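Local coordinates for restriction endonuclease r.bpuji (PDB 2VLA), which recognises and binds its cognate DNA sequence through this N-terminal recognition domain of a restriction endonuclease, the full-length enzyme probably cleaving DNA, at residues 124-129 against 258-263; 161-166 against 181-186; 34-39 against 49-54. All coordinates share one frame; numbering follows the deposited sequence.

Contact 1: 124-129 against 258-263. With nucleotides of chain B.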
loop_
_atom_site.group_PDB
_atom_site.type_symbol
_atom_site.label_atom_id
_atom_site.label_comp_id
_atom_site.label_asym_id
_atom_site.label_seq_id
_atom_site.Cartn_x
_atom_site.Cartn_y
_atom_site.Cartn_z
ATOM N N LYS A 124 -1.604 9.466 12.849
ATOM C CA LYS A 124 -1.536 9.584 11.408
ATOM C C LYS A 124 -2.936 9.316 10.756
ATOM O O LYS A 124 -3.311 9.968 9.783
ATOM C CB LYS A 124 -0.470 8.635 10.856
ATOM C CG LYS A 124 0.914 8.862 11.459
ATOM C CD LYS A 124 1.535 10.161 10.997
ATOM C CE LYS A 124 3.028 10.189 11.268
ATOM N NZ LYS A 124 3.528 11.570 11.500
ATOM N N VAL A 125 -3.677 8.355 11.294
ATOM C CA VAL A 125 -5.067 8.131 10.870
ATOM C C VAL A 125 -5.908 9.402 11.029
ATOM O O VAL A 125 -6.564 9.837 10.097
ATOM C CB VAL A 125 -5.740 6.988 11.689
ATOM C CG1 VAL A 125 -7.234 6.871 11.313
ATOM C CG2 VAL A 125 -5.020 5.658 11.482
ATOM N N ILE A 126 -5.834 10.006 12.203
ATOM C CA ILE A 126 -6.569 11.215 12.494
ATOM C C ILE A 126 -6.174 12.350 11.536
ATOM O O ILE A 126 -7.008 13.097 11.094
ATOM C CB ILE A 126 -6.355 11.633 13.978
ATOM C CG1 ILE A 126 -7.067 10.634 14.898
ATOM C CG2 ILE A 126 -6.837 13.056 14.230
ATOM C CD1 ILE A 126 -6.757 10.801 16.378
ATOM N N GLU A 127 -4.889 12.446 11.209
ATOM C CA GLU A 127 -4.431 13.446 10.238
ATOM C C GLU A 127 -5.079 13.218 8.860
ATOM O O GLU A 127 -5.555 14.155 8.225
ATOM C CB GLU A 127 -2.906 13.420 10.112
ATOM C CG GLU A 127 -2.164 14.060 11.289
ATOM C CD GLU A 127 -0.654 13.899 11.195
ATOM O OE1 GLU A 127 -0.156 13.591 10.095
ATOM O OE2 GLU A 127 0.033 14.092 12.224
ATOM N N LYS A 128 -5.095 11.970 8.408
ATOM C CA LYS A 128 -5.596 11.663 7.084
ATOM C C LYS A 128 -7.112 11.847 7.019
ATOM O O LYS A 128 -7.630 12.419 6.079
ATOM C CB LYS A 128 -5.179 10.251 6.668
ATOM C CG LYS A 128 -3.693 10.157 6.410
ATOM C CD LYS A 128 -3.228 8.763 6.042
ATOM C CE LYS A 128 -1.694 8.713 5.989
ATOM N NZ LYS A 128 -1.171 7.377 5.671
ATOM N N VAL A 129 -7.799 11.422 8.062
ATOM C CA VAL A 129 -9.227 11.661 8.170
ATOM C C VAL A 129 -9.514 13.178 8.250
ATOM O O VAL A 129 -10.459 13.692 7.598
ATOM C CB VAL A 129 -9.813 10.930 9.386
ATOM C CG1 VAL A 129 -11.182 11.480 9.744
ATOM C CG2 VAL A 129 -9.876 9.414 9.116
ATOM N N TYR A 258 -16.112 6.053 12.217
ATOM C CA TYR A 258 -15.538 5.849 13.522
ATOM C C TYR A 258 -15.274 7.174 14.223
ATOM O O TYR A 258 -14.870 8.150 13.599
ATOM C CB TYR A 258 -14.230 5.044 13.396
ATOM C CG TYR A 258 -14.431 3.663 12.815
ATOM C CD1 TYR A 258 -14.422 3.458 11.440
ATOM C CD2 TYR A 258 -14.645 2.561 13.641
ATOM C CE1 TYR A 258 -14.638 2.207 10.909
ATOM C CE2 TYR A 258 -14.837 1.313 13.122
ATOM C CZ TYR A 258 -14.853 1.135 11.749
ATOM O OH TYR A 258 -15.040 -0.142 11.214
ATOM N N ASP A 259 -15.548 7.205 15.524
ATOM C CA ASP A 259 -15.230 8.357 16.357
ATOM C C ASP A 259 -13.885 8.123 17.043
ATOM O O ASP A 259 -13.777 7.291 17.927
ATOM C CB ASP A 259 -16.339 8.556 17.407
ATOM C CG ASP A 259 -16.069 9.721 18.342
ATOM O OD1 ASP A 259 -15.034 10.414 18.178
ATOM O OD2 ASP A 259 -16.895 9.945 19.249
ATOM N N PHE A 260 -12.857 8.841 16.602
ATOM C CA PHE A 260 -11.491 8.546 17.051
ATOM C C PHE A 260 -11.157 9.195 18.381
ATOM O O PHE A 260 -10.003 9.156 18.831
ATOM C CB PHE A 260 -10.473 8.945 15.984
ATOM C CG PHE A 260 -10.556 8.116 14.749
ATOM C CD1 PHE A 260 -10.250 6.763 14.789
ATOM C CD2 PHE A 260 -10.990 8.658 13.569
ATOM C CE1 PHE A 260 -10.363 5.989 13.665
ATOM C CE2 PHE A 260 -11.111 7.881 12.444
ATOM C CZ PHE A 260 -10.798 6.545 12.494
ATOM N N THR A 261 -12.167 9.777 19.026
ATOM C CA THR A 261 -12.053 10.162 20.429
ATOM C C THR A 261 -12.776 9.157 21.321
ATOM O O THR A 261 -12.761 9.281 22.544
ATOM C CB THR A 261 -12.616 11.584 20.688
ATOM O OG1 THR A 261 -14.041 11.591 20.495
ATOM C CG2 THR A 261 -11.965 12.604 19.757
ATOM N N SER A 262 -13.411 8.161 20.702
ATOM C CA SER A 262 -14.058 7.076 21.451
ATOM C C SER A 262 -13.126 5.890 21.621
ATOM O O SER A 262 -12.637 5.325 20.646
ATOM C CB SER A 262 -15.329 6.616 20.743
ATOM O OG SER A 262 -15.704 5.317 21.177
ATOM N N GLU A 263 -12.925 5.482 22.861
ATOM C CA GLU A 263 -12.016 4.392 23.162
ATOM C C GLU A 263 -12.449 3.091 22.486
ATOM O O GLU A 263 -11.613 2.341 21.977
ATOM C CB GLU A 263 -11.906 4.196 24.679
ATOM C CG GLU A 263 -11.288 5.384 25.397
ATOM C CD GLU A 263 -9.929 5.756 24.831
ATOM O OE1 GLU A 263 -9.141 4.837 24.509
ATOM O OE2 GLU A 263 -9.652 6.965 24.695
ATOM P P DC B 6 2.900 4.537 10.682
ATOM O OP1 DC B 6 1.795 5.536 10.675
ATOM O OP2 DC B 6 3.369 3.880 9.435
ATOM O "O5'" DC B 6 4.266 5.117 11.332
ATOM C "C5'" DC B 6 4.205 6.079 12.392
ATOM C "C4'" DC B 6 5.512 6.831 12.472
ATOM O "O4'" DC B 6 6.537 5.968 12.982
ATOM C "C3'" DC B 6 6.037 7.379 11.151
ATOM O "O3'" DC B 6 6.484 8.705 11.378
ATOM C "C2'" DC B 6 7.164 6.415 10.756
ATOM C "C1'" DC B 6 7.677 5.984 12.103
ATOM N N1 DC B 6 8.248 4.654 12.209
ATOM C C2 DC B 6 9.505 4.465 12.824
ATOM O O2 DC B 6 10.202 5.444 13.112
ATOM N N3 DC B 6 9.933 3.208 13.045
ATOM C C4 DC B 6 9.208 2.161 12.669
ATOM N N4 DC B 6 9.692 0.928 12.905
ATOM C C5 DC B 6 7.941 2.342 12.040
ATOM C C6 DC B 6 7.510 3.583 11.865
#
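Val125, Ile126 and Val129 of helix 122-130 all meet Phe260, in the loop that leads into helix 263-278, and Val125 lies over one face of its ring. Val125 CG1 sits 4.2 Å from the centroid of the Phe260 ring, 27° off the ring normal, in a CH-pi contact displaced toward the CZ end; the two side chains cross at about a right angle. That branch stands anti to the backbone N of Val125 (chi1 175°), which directs it at the ring. One helical turn on, Val129 uses CG2, the branch beside its backbone N, which comes obliquely to Phe260 CE2 at 3.9 Å. Ile126 runs past Phe260 in the opposite direction, and its CG1 comes to 4.0 Å from Phe260 CB, at the root of the aromatic side chain. Phe269 of helix 263-278 adds an edge-to-face ring contact to Phe260 and also touches Val125.

Within the loop, Thr261 OG1 and Thr261 N both reach Asp259 OD1 from the same face of the carboxylate. On the DNA side of helix 122-130, Lys124 CG approaches OP1 of DC6 of chain B at 3.5 Å, and its NZ forms a salt bridge with another phosphate. Phe260, second residue of a type I turn from Asp259, site of an Asx turn, to the N-cap Ser262, projects onto the apolar face of helix 122-130.

Contact 2: 161-166 against 181-186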
loop_
_atom_site.group_PDB
_atom_site.type_symbol
_atom_site.label_atom_id
_atom_site.label_comp_id
_atom_site.label_asym_id
_atom_site.label_seq_id
_atom_site.Cartn_x
_atom_site.Cartn_y
_atom_site.Cartn_z
ATOM N N ALA A 161 4.573 10.716 -8.325
ATOM C CA ALA A 161 4.762 11.220 -6.987
ATOM C C ALA A 161 4.071 12.562 -6.781
ATOM O O ALA A 161 3.313 12.724 -5.840
ATOM C CB ALA A 161 6.283 11.343 -6.664
ATOM N N TYR A 162 4.386 13.538 -7.627
ATOM C CA TYR A 162 3.946 14.916 -7.392
ATOM C C TYR A 162 2.487 15.086 -7.732
ATOM O O TYR A 162 1.748 15.740 -7.003
ATOM C CB TYR A 162 4.768 15.885 -8.242
ATOM C CG TYR A 162 4.409 17.338 -8.023
ATOM C CD1 TYR A 162 4.915 18.041 -6.943
ATOM C CD2 TYR A 162 3.498 17.981 -8.862
ATOM C CE1 TYR A 162 4.550 19.355 -6.713
ATOM C CE2 TYR A 162 3.125 19.304 -8.646
ATOM C CZ TYR A 162 3.656 19.986 -7.570
ATOM O OH TYR A 162 3.302 21.307 -7.357
ATOM N N TYR A 163 2.095 14.537 -8.868
ATOM C CA TYR A 163 0.752 14.814 -9.392
ATOM C C TYR A 163 -0.321 13.885 -8.833
ATOM O O TYR A 163 -1.517 14.219 -8.883
ATOM C CB TYR A 163 0.743 14.771 -10.915
ATOM C CG TYR A 163 1.550 15.865 -11.587
ATOM C CD1 TYR A 163 1.010 17.120 -11.800
ATOM C CD2 TYR A 163 2.850 15.630 -12.022
ATOM C CE1 TYR A 163 1.731 18.121 -12.429
ATOM C CE2 TYR A 163 3.584 16.625 -12.640
ATOM C CZ TYR A 163 3.009 17.858 -12.863
ATOM O OH TYR A 163 3.758 18.832 -13.489
ATOM N N VAL A 164 0.074 12.731 -8.305
ATOM C CA VAL A 164 -0.876 11.716 -7.832
ATOM C C VAL A 164 -0.682 11.371 -6.356
ATOM O O VAL A 164 -1.484 11.788 -5.516
ATOM C CB VAL A 164 -0.816 10.447 -8.697
ATOM C CG1 VAL A 164 -1.770 9.370 -8.181
ATOM C CG2 VAL A 164 -1.073 10.786 -10.150
ATOM N N LEU A 165 0.452 10.728 -5.995
ATOM C CA LEU A 165 0.533 10.106 -4.676
ATOM C C LEU A 165 0.882 11.072 -3.539
ATOM O O LEU A 165 0.739 10.717 -2.366
ATOM C CB LEU A 165 1.474 8.916 -4.675
ATOM C CG LEU A 165 0.901 7.650 -5.315
ATOM C CD1 LEU A 165 1.989 6.587 -5.382
ATOM C CD2 LEU A 165 -0.326 7.102 -4.548
ATOM N N ASN A 166 1.302 12.296 -3.886
ATOM C CA ASN A 166 1.513 13.353 -2.907
ATOM C C ASN A 166 0.600 14.570 -3.139
ATOM O O ASN A 166 0.792 15.594 -2.533
ATOM C CB ASN A 166 2.962 13.834 -2.951
ATOM C CG ASN A 166 3.517 14.218 -1.557
ATOM O OD1 ASN A 166 3.691 13.362 -0.691
ATOM N ND2 ASN A 166 3.802 15.508 -1.361
ATOM N N ILE A 181 -3.586 14.134 -16.338
ATOM C CA ILE A 181 -2.875 14.023 -17.586
ATOM C C ILE A 181 -2.841 15.361 -18.330
ATOM O O ILE A 181 -1.804 15.784 -18.825
ATOM C CB ILE A 181 -3.500 12.930 -18.456
ATOM C CG1 ILE A 181 -3.252 11.525 -17.808
ATOM C CG2 ILE A 181 -2.980 13.012 -19.901
ATOM C CD1 ILE A 181 -1.829 11.279 -17.331
ATOM N N GLU A 182 -3.962 16.046 -18.386
ATOM C CA GLU A 182 -4.002 17.340 -19.065
ATOM C C GLU A 182 -3.066 18.364 -18.396
ATOM O O GLU A 182 -2.361 19.123 -19.074
ATOM C CB GLU A 182 -5.444 17.869 -19.135
ATOM C CG GLU A 182 -6.311 17.087 -20.138
ATOM C CD GLU A 182 -7.815 17.421 -20.070
ATOM O OE1 GLU A 182 -8.272 18.018 -19.075
ATOM O OE2 GLU A 182 -8.541 17.049 -21.019
ATOM N N LYS A 183 -2.996 18.327 -17.068
ATOM C CA LYS A 183 -2.116 19.226 -16.330
ATOM C C LYS A 183 -0.630 18.904 -16.593
ATOM O O LYS A 183 0.201 19.813 -16.770
ATOM C CB LYS A 183 -2.434 19.142 -14.831
ATOM C CG LYS A 183 -1.502 19.923 -13.936
ATOM C CD LYS A 183 -1.467 21.399 -14.269
ATOM C CE LYS A 183 -0.620 22.157 -13.282
ATOM N NZ LYS A 183 -0.274 23.521 -13.758
ATOM N N ILE A 184 -0.293 17.618 -16.636
ATOM C CA ILE A 184 1.085 17.217 -16.925
ATOM C C ILE A 184 1.473 17.683 -18.323
ATOM O O ILE A 184 2.534 18.233 -18.520
ATOM C CB ILE A 184 1.289 15.686 -16.764
ATOM C CG1 ILE A 184 1.164 15.310 -15.276
ATOM C CG2 ILE A 184 2.670 15.245 -17.332
ATOM C CD1 ILE A 184 1.207 13.815 -14.982
ATOM N N ILE A 185 0.569 17.533 -19.278
ATOM C CA ILE A 185 0.850 17.949 -20.639
ATOM C C ILE A 185 1.056 19.484 -20.711
ATOM O O ILE A 185 1.977 19.959 -21.374
ATOM C CB ILE A 185 -0.276 17.518 -21.596
ATOM C CG1 ILE A 185 -0.238 15.985 -21.797
ATOM C CG2 ILE A 185 -0.151 18.259 -22.942
ATOM C CD1 ILE A 185 -1.453 15.418 -22.560
ATOM N N GLU A 186 0.232 20.243 -20.000
ATOM C CA GLU A 186 0.392 21.701 -19.980
ATOM C C GLU A 186 1.710 22.098 -19.323
ATOM O O GLU A 186 2.445 22.944 -19.843
ATOM C CB GLU A 186 -0.768 22.372 -19.253
ATOM C CG GLU A 186 -0.666 23.895 -19.228
ATOM C CD GLU A 186 -1.678 24.541 -18.304
ATOM O OE1 GLU A 186 -2.853 24.686 -18.711
ATOM O OE2 GLU A 186 -1.294 24.927 -17.178
#
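Lys183 is the first residue of segment 181-186 to meet Tyr163, the one residue of 161-166 that carries the contact. The aliphatic part of Lys183 does the touching: CG, anti to the backbone N (chi1 174°), comes to 4.0 Å from Tyr163 CE1, reaching the ring obliquely, and the two side chains cross at about a right angle. A bend at chi2 then carries the rest of the lysine chain away, and NZ forms a salt bridge with Asp187; a second pairing of Lys183 NZ, with Glu186 OE2 at 3.8 Å, is long and doubtful. Asp187 also accepts a hydrogen bond from Tyr163 OH, so a single carboxylate holds the polar ends of both residues.

Ile184 makes the closer approach. Its CG1 stands 3.6 Å from the centroid of the Tyr163 ring and only 8° off the ring normal, a nearly central CH-pi contact, while CD1 extends over the CD2 side at 3.8 Å from Tyr163 CD2. On the opposite face of the ring Tyr162 CD2 lies 3.7 Å above the plane, so the tyrosine is sandwiched between its own neighbour in sequence and the isoleucine. With both faces covered and the hydroxyl bonded, rotation of the ring should be restricted. Buried helix-to-helix packing of this sort, an aromatic ring laid on an aliphatic branch, joins helices 157-165 and 177-189 within the mainly helical recognition domain.

Contact 3: 34-39 against 49-54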
loop_
_atom_site.group_PDB
_atom_site.type_symbol
_atom_site.label_atom_id
_atom_site.label_comp_id
_atom_site.label_asym_id
_atom_site.label_seq_id
_atom_site.Cartn_x
_atom_site.Cartn_y
_atom_site.Cartn_z
ATOM N N ASP A 34 1.179 -20.292 9.119
ATOM C CA ASP A 34 0.329 -21.455 8.888
ATOM C C ASP A 34 0.628 -22.564 9.921
ATOM O O ASP A 34 -0.283 -23.248 10.402
ATOM C CB ASP A 34 0.556 -21.971 7.474
ATOM C CG ASP A 34 -0.331 -23.105 7.125
ATOM O OD1 ASP A 34 -1.561 -22.952 7.247
ATOM O OD2 ASP A 34 0.192 -24.128 6.664
ATOM N N ASP A 35 1.911 -22.724 10.261
ATOM C CA ASP A 35 2.335 -23.772 11.184
ATOM C C ASP A 35 1.894 -23.495 12.619
ATOM O O ASP A 35 1.396 -24.398 13.311
ATOM C CB ASP A 35 3.844 -23.915 11.160
ATOM C CG ASP A 35 4.348 -24.637 9.926
ATOM O OD1 ASP A 35 3.515 -25.192 9.162
ATOM O OD2 ASP A 35 5.590 -24.664 9.729
ATOM N N ILE A 36 2.127 -22.269 13.099
ATOM C CA ILE A 36 1.979 -21.987 14.519
ATOM C C ILE A 36 0.577 -21.499 14.891
ATOM O O ILE A 36 0.186 -21.572 16.051
ATOM C CB ILE A 36 3.074 -20.990 15.051
ATOM C CG1 ILE A 36 2.844 -19.569 14.527
ATOM C CG2 ILE A 36 4.470 -21.482 14.668
ATOM C CD1 ILE A 36 3.856 -18.526 15.083
ATOM N N CYS A 37 -0.191 -21.055 13.904
ATOM C CA CYS A 37 -1.573 -20.595 14.158
ATOM C C CYS A 37 -2.591 -21.683 13.809
ATOM O O CYS A 37 -2.295 -22.569 13.014
ATOM C CB CYS A 37 -1.869 -19.333 13.350
ATOM S SG CYS A 37 -0.769 -17.974 13.703
ATOM N N PRO A 38 -3.803 -21.618 14.423
ATOM C CA PRO A 38 -4.155 -20.655 15.466
ATOM C C PRO A 38 -3.413 -20.901 16.773
ATOM O O PRO A 38 -3.136 -22.049 17.127
ATOM C CB PRO A 38 -5.671 -20.879 15.659
ATOM C CG PRO A 38 -5.911 -22.244 15.193
ATOM C CD PRO A 38 -4.931 -22.506 14.094
ATOM N N CYS A 39 -3.100 -19.826 17.485
ATOM C CA CYS A 39 -2.480 -19.931 18.796
ATOM C C CYS A 39 -2.663 -18.655 19.616
ATOM O O CYS A 39 -3.098 -17.625 19.099
ATOM C CB CYS A 39 -0.991 -20.251 18.661
ATOM S SG CYS A 39 -0.002 -18.932 17.940
ATOM N N ASN A 49 9.085 -15.249 16.152
ATOM C CA ASN A 49 10.434 -14.695 16.190
ATOM C C ASN A 49 11.506 -15.786 16.131
ATOM O O ASN A 49 12.512 -15.636 15.459
ATOM C CB ASN A 49 10.635 -13.877 17.457
ATOM C CG ASN A 49 9.983 -12.516 17.390
ATOM O OD1 ASN A 49 9.162 -12.244 16.510
ATOM N ND2 ASN A 49 10.344 -11.643 18.336
ATOM N N ASN A 50 11.277 -16.883 16.844
ATOM C CA ASN A 50 12.226 -17.990 16.855
ATOM C C ASN A 50 12.413 -18.630 15.482
ATOM O O ASN A 50 13.507 -19.088 15.153
ATOM C CB ASN A 50 11.815 -19.053 17.884
ATOM C CG ASN A 50 12.152 -18.645 19.315
ATOM O OD1 ASN A 50 12.976 -17.762 19.542
ATOM N ND2 ASN A 50 11.509 -19.287 20.280
ATOM N N ARG A 51 11.348 -18.660 14.680
ATOM C CA ARG A 51 11.448 -19.158 13.313
ATOM C C ARG A 51 12.077 -18.115 12.370
ATOM O O ARG A 51 12.942 -18.447 11.556
ATOM C CB ARG A 51 10.068 -19.584 12.783
ATOM C CG ARG A 51 9.491 -20.856 13.425
ATOM C CD ARG A 51 9.842 -22.138 12.639
ATOM N NE ARG A 51 9.389 -22.127 11.231
ATOM C CZ ARG A 51 8.219 -22.619 10.794
ATOM N NH1 ARG A 51 7.341 -23.145 11.643
ATOM N NH2 ARG A 51 7.928 -22.575 9.502
ATOM N N LEU A 52 11.650 -16.855 12.480
ATOM C CA LEU A 52 12.090 -15.826 11.519
ATOM C C LEU A 52 13.590 -15.561 11.643
ATOM O O LEU A 52 14.274 -15.296 10.645
ATOM C CB LEU A 52 11.290 -14.514 11.697
ATOM C CG LEU A 52 11.662 -13.403 10.700
ATOM C CD1 LEU A 52 11.452 -13.861 9.250
ATOM C CD2 LEU A 52 10.862 -12.135 10.978
ATOM N N ILE A 53 14.113 -15.671 12.848
ATOM C CA ILE A 53 15.523 -15.351 13.057
ATOM C C ILE A 53 16.468 -16.322 12.279
ATOM O O ILE A 53 17.615 -15.985 11.962
ATOM C CB ILE A 53 15.900 -15.330 14.546
ATOM C CG1 ILE A 53 17.237 -14.592 14.728
ATOM C CG2 ILE A 53 16.002 -16.769 15.101
ATOM C CD1 ILE A 53 17.589 -14.292 16.177
ATOM N N GLU A 54 15.962 -17.503 11.960
ATOM C CA GLU A 54 16.701 -18.456 11.133
ATOM C C GLU A 54 16.847 -17.977 9.691
ATOM O O GLU A 54 17.796 -18.355 9.000
ATOM C CB GLU A 54 16.029 -19.826 11.173
ATOM C CG GLU A 54 16.070 -20.475 12.542
ATOM C CD GLU A 54 17.508 -20.679 13.051
ATOM O OE1 GLU A 54 18.375 -21.107 12.250
ATOM O OE2 GLU A 54 17.765 -20.407 14.248
#
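The backbones stay well apart, Ile36 and Arg51 being the nearest pair with their CA atoms 10.0 Å from each other, and the long arginine side chain spans most of the distance between the end of helix 22-36 and the C-terminal half of helix 41-56. Asp35 and Arg51 form a salt bridge here. The guanidinium of Arg51 meets the carboxylate end-on, both terminal nitrogens converging on one oxygen: NH1 lies 3.0 Å from Asp35 OD2, and NH2 lies 3.1 Å from the same Asp35 OD2. Neither bond is straight, the angles at hydrogen being 143° and 138°, as expected where two donors share one acceptor. OD2 offers its anti lone pair to NH1, and meets NH2 on the same anti side but well out of the carboxylate plane; the two flat groups are turned 44° against each other.

Helices 22-36 and 41-56 are consecutive, joined by a short connection that contains the cis peptide before Pro38, and the salt bridge ties them together across it, at the surface of the recognition domain. Bends at chi2 and chi3 fold the arginine back to Asp35, and its chain also touches Asn31 and Ile32 of helix 22-36. Ile36 points toward the arginine too, though its CG2 stays 4.5 Å from Arg51 NH1, a loose contact; Ile36 also touches Phe44 and Asp47 of helix 41-56.

In the fold
All three contacts lie in the one N-terminal recognition domain and share no helix or strand. Along the chain contact 3 comes first, between helices 22-36 and 41-56, and closes before contact 1 opens on helix 122-130; contact 2, between helices 157-165 and 177-189, is nested inside the long loop of sequence that contact 1 closes. Contacts 2 and 3 are the most distant, with centres about 44 Å apart on opposite sides of the chain's centre, while the centres of contacts 1 and 2 are about 29 Å apart and those of contacts 1 and 3 about 32 Å. The contacts do not touch one another and join different parts of the domain. Contact 1 alone includes a residue at the DNA backbone.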